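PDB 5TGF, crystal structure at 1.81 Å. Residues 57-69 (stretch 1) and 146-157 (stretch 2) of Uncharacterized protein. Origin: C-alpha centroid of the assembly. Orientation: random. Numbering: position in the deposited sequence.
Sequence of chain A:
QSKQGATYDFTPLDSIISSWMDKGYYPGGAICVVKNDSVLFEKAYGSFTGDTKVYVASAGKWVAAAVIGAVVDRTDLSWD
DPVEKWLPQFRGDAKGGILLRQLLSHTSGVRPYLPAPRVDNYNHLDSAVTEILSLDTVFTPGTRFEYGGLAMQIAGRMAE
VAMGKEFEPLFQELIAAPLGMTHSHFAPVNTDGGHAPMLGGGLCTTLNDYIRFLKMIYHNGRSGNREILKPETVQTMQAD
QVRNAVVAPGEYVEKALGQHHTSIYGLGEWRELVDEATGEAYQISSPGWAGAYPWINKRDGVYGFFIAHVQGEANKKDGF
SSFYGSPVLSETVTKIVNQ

Stretch 1 (57-69) ASAGKWVAAAVIG
Stretch 2 146-157: EYGGLAMQIAGR

Two helical segments of one chain, one running through Lys61 to Gly69 and the other through Ala151 to Arg157, each continuing beyond, run in roughly the same direction, their N-to-C axes 27° apart and 10.3 Å apart at closest approach. Most of their residues lie near -65/-40, though Met152 is at -70/-24, and Gly60, just before Lys61, is at -72/-14; i to i+4 bonds include Ala64 N to Gly60 O (2.8 Å) and Gly156 N to Met152 O (2.9 Å). Before the second helix the chain is extended at Tyr147 (-67/139) and Gly148 (-172/-171), then turns at Gly149 (-121/-25). The CA atoms of Lys61 and Met152 lie 8.5 Å apart, those of Ile68 and Gly156 6.8 Å, so the backbones draw closer toward the C-terminal end.

The polar contacts gather at the N-terminal end. Tyr147 (chi1 -168°, chi2 -92°) starts sideways, but its long ring carries the hydroxyl across to Ser58, whose side chain is in the m rotamer. Ser58 OG and Tyr147 OH form a hydrogen bond of 2.7 Å, in which either could be the donor; OG lies at the ring edge, near its plane, as suits a phenol oxygen. Lys61, with chi angles m, t, t, p, brings NZ to 2.9 Å from Tyr147 OH and also 2.9 Å from Ser58 OG, making a compact polar triangle. Its CE lies 3.7 Å from Gly148 O.

The apolar contacts continue along the helices. Lysine serves here too, because its aliphatic stem packs against selenomethionine Met152 (m, t, p): Lys61 CG is 3.7 Å from Met152 SE. The flexible, unbranched Met152 chain reaches on to the small Ala64, with Met152 CE 4.0 Å from Ala64 CB. One turn later Ile68 (m, t) extends CD1 to 3.8 Å from Ala155 CB and 4.0 Å from Gly156 N. Alanine and glycine present little bulk here, and the longer isoleucine spans the gap.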

# COMPACT_ATOMS: atom_id res chain seq x y z
N ALA A 57 6.76 0.58 -5.64
CA ALA A 57 6.70 -0.73 -4.97
C ALA A 57 5.49 -0.86 -4.06
O ALA A 57 4.38 -0.59 -4.51
CB ALA A 57 8.01 -0.98 -4.25
N SER A 58 5.67 -1.18 -2.78
CA SER A 58 4.53 -1.48 -1.91
C SER A 58 3.66 -0.29 -1.60
O SER A 58 2.58 -0.49 -1.04
CB SER A 58 4.97 -2.12 -0.61
OG SER A 58 5.57 -3.36 -0.89
N ALA A 59 4.05 0.92 -1.98
CA ALA A 59 3.10 2.03 -1.88
C ALA A 59 1.83 1.76 -2.68
O ALA A 59 0.75 2.27 -2.33
CB ALA A 59 3.73 3.36 -2.24
N GLY A 60 1.93 0.92 -3.71
CA GLY A 60 0.76 0.50 -4.47
C GLY A 60 -0.21 -0.46 -3.81
O GLY A 60 -1.33 -0.60 -4.30
N LYS A 61 0.16 -1.10 -2.69
CA LYS A 61 -0.76 -2.03 -2.02
C LYS A 61 -2.03 -1.30 -1.58
O LYS A 61 -3.12 -1.85 -1.70
CB LYS A 61 -0.11 -2.75 -0.84
CG LYS A 61 0.85 -3.86 -1.23
CD LYS A 61 1.40 -4.61 -0.01
CE LYS A 61 2.26 -5.81 -0.39
NZ LYS A 61 3.58 -5.48 -0.97
N TRP A 62 -1.87 -0.08 -1.10
CA TRP A 62 -3.00 0.75 -0.65
C TRP A 62 -3.94 1.02 -1.81
O TRP A 62 -5.14 0.89 -1.69
CB TRP A 62 -2.48 2.05 -0.06
CG TRP A 62 -3.43 2.77 0.89
CD1 TRP A 62 -4.79 2.53 1.10
CD2 TRP A 62 -3.07 3.82 1.77
NE1 TRP A 62 -5.26 3.36 2.09
CE2 TRP A 62 -4.24 4.18 2.50
CE3 TRP A 62 -1.87 4.48 2.03
CZ2 TRP A 62 -4.23 5.18 3.47
CZ3 TRP A 62 -1.85 5.44 3.01
CH2 TRP A 62 -3.03 5.78 3.74
N VAL A 63 -3.37 1.44 -2.93
CA VAL A 63 -4.14 1.71 -4.16
C VAL A 63 -4.79 0.44 -4.70
O VAL A 63 -5.95 0.45 -5.10
CB VAL A 63 -3.27 2.38 -5.24
CG1 VAL A 63 -4.10 2.66 -6.50
CG2 VAL A 63 -2.63 3.65 -4.69
N ALA A 64 -4.08 -0.68 -4.67
CA ALA A 64 -4.66 -1.93 -5.18
C ALA A 64 -5.83 -2.43 -4.33
O ALA A 64 -6.86 -2.88 -4.86
CB ALA A 64 -3.58 -2.99 -5.29
N ALA A 65 -5.70 -2.31 -3.01
CA ALA A 65 -6.82 -2.61 -2.12
C ALA A 65 -8.04 -1.70 -2.43
O ALA A 65 -9.19 -2.16 -2.37
CB ALA A 65 -6.40 -2.43 -0.67
N ALA A 66 -7.79 -0.44 -2.75
CA ALA A 66 -8.87 0.48 -3.15
C ALA A 66 -9.57 0.07 -4.47
O ALA A 66 -10.79 0.20 -4.58
CB ALA A 66 -8.37 1.90 -3.24
N VAL A 67 -8.82 -0.47 -5.44
CA VAL A 67 -9.44 -0.95 -6.68
C VAL A 67 -10.39 -2.12 -6.35
O VAL A 67 -11.54 -2.15 -6.79
CB VAL A 67 -8.38 -1.38 -7.70
CG1 VAL A 67 -9.03 -1.99 -8.94
CG2 VAL A 67 -7.50 -0.22 -8.11
N ILE A 68 -9.91 -3.06 -5.54
CA ILE A 68 -10.71 -4.19 -5.11
C ILE A 68 -11.93 -3.73 -4.28
O ILE A 68 -13.04 -4.23 -4.48
CB ILE A 68 -9.87 -5.24 -4.36
CG1 ILE A 68 -8.75 -5.77 -5.26
CG2 ILE A 68 -10.75 -6.36 -3.78
CD1 ILE A 68 -7.74 -6.62 -4.52
N GLY A 69 -11.73 -2.77 -3.39
CA GLY A 69 -12.86 -2.18 -2.68
C GLY A 69 -13.93 -1.57 -3.61
O GLY A 69 -15.13 -1.64 -3.33
N GLU A 146 2.36 -12.90 7.77
CA GLU A 146 3.58 -12.94 6.99
C GLU A 146 3.42 -12.17 5.70
O GLU A 146 2.67 -12.55 4.81
CB GLU A 146 4.03 -14.37 6.70
CG GLU A 146 5.39 -14.40 5.98
CD GLU A 146 5.90 -15.81 5.68
OE1 GLU A 146 5.11 -16.66 5.25
OE2 GLU A 146 7.13 -16.03 5.78
N TYR A 147 4.19 -11.10 5.60
CA TYR A 147 4.13 -10.17 4.45
C TYR A 147 4.60 -10.81 3.17
O TYR A 147 5.55 -11.61 3.14
CB TYR A 147 4.97 -8.95 4.76
CG TYR A 147 4.83 -7.76 3.84
CD1 TYR A 147 5.68 -7.61 2.74
CD2 TYR A 147 3.97 -6.72 4.17
CE1 TYR A 147 5.59 -6.48 1.92
CE2 TYR A 147 3.87 -5.58 3.36
CZ TYR A 147 4.73 -5.45 2.27
OH TYR A 147 4.68 -4.33 1.48
N GLY A 148 3.89 -10.51 2.10
CA GLY A 148 4.28 -11.01 0.78
C GLY A 148 3.48 -10.41 -0.33
O GLY A 148 2.77 -9.44 -0.10
N GLY A 149 3.66 -10.96 -1.52
CA GLY A 149 3.08 -10.43 -2.76
C GLY A 149 2.17 -11.39 -3.53
O GLY A 149 1.28 -10.95 -4.24
N LEU A 150 2.34 -12.69 -3.38
CA LEU A 150 1.52 -13.62 -4.17
C LEU A 150 0.04 -13.60 -3.82
O LEU A 150 -0.78 -13.74 -4.72
CB LEU A 150 2.07 -15.06 -4.08
CG LEU A 150 3.52 -15.27 -4.55
CD1 LEU A 150 3.87 -16.76 -4.48
CD2 LEU A 150 3.67 -14.77 -5.97
N ALA A 151 -0.31 -13.52 -2.54
CA ALA A 151 -1.70 -13.56 -2.15
C ALA A 151 -2.52 -12.46 -2.78
O ALA A 151 -3.67 -12.68 -3.17
CB ALA A 151 -1.86 -13.53 -0.64
N MSE A 152 -1.93 -11.28 -2.94
CA MSE A 152 -2.66 -10.16 -3.53
C MSE A 152 -2.91 -10.39 -4.99
O MSE A 152 -3.83 -9.80 -5.55
CB MSE A 152 -2.00 -8.81 -3.22
CG MSE A 152 -2.24 -8.53 -1.74
SE MSE A 152 -1.45 -6.81 -1.25
CE MSE A 152 -2.16 -5.67 -2.67
N GLN A 153 -2.08 -11.21 -5.65
CA GLN A 153 -2.37 -11.60 -7.04
C GLN A 153 -3.68 -12.33 -7.14
O GLN A 153 -4.47 -12.07 -8.03
CB GLN A 153 -1.27 -12.47 -7.65
CG GLN A 153 0.11 -11.88 -7.63
CD GLN A 153 0.26 -10.75 -8.61
OE1 GLN A 153 -0.06 -9.60 -8.31
NE2 GLN A 153 0.77 -11.08 -9.80
N ILE A 154 -3.93 -13.22 -6.19
CA ILE A 154 -5.19 -13.96 -6.13
C ILE A 154 -6.35 -13.00 -5.87
O ILE A 154 -7.37 -13.07 -6.56
CB ILE A 154 -5.15 -15.04 -5.05
CG1 ILE A 154 -4.01 -16.04 -5.32
CG2 ILE A 154 -6.48 -15.77 -4.96
CD1 ILE A 154 -3.98 -17.14 -4.28
N ALA A 155 -6.18 -12.10 -4.90
CA ALA A 155 -7.19 -11.08 -4.60
C ALA A 155 -7.55 -10.27 -5.84
O ALA A 155 -8.74 -10.06 -6.14
CB ALA A 155 -6.73 -10.15 -3.47
N GLY A 156 -6.53 -9.81 -6.55
CA GLY A 156 -6.75 -9.09 -7.78
C GLY A 156 -7.52 -9.89 -8.83
O GLY A 156 -8.36 -9.33 -9.53
N ARG A 157 -7.20 -11.18 -8.98
CA ARG A 157 -7.88 -12.04 -9.94
C ARG A 157 -9.36 -12.23 -9.56
O ARG A 157 -10.21 -12.32 -10.46
CB ARG A 157 -7.19 -13.38 -10.04
CG ARG A 157 -7.78 -14.35 -11.06
CD ARG A 157 -7.71 -13.85 -12.46
NE ARG A 157 -8.46 -14.74 -13.37
CZ ARG A 157 -9.20 -14.35 -14.39
NH1 ARG A 157 -9.28 -13.07 -14.75
NH2 ARG A 157 -9.86 -15.26 -15.10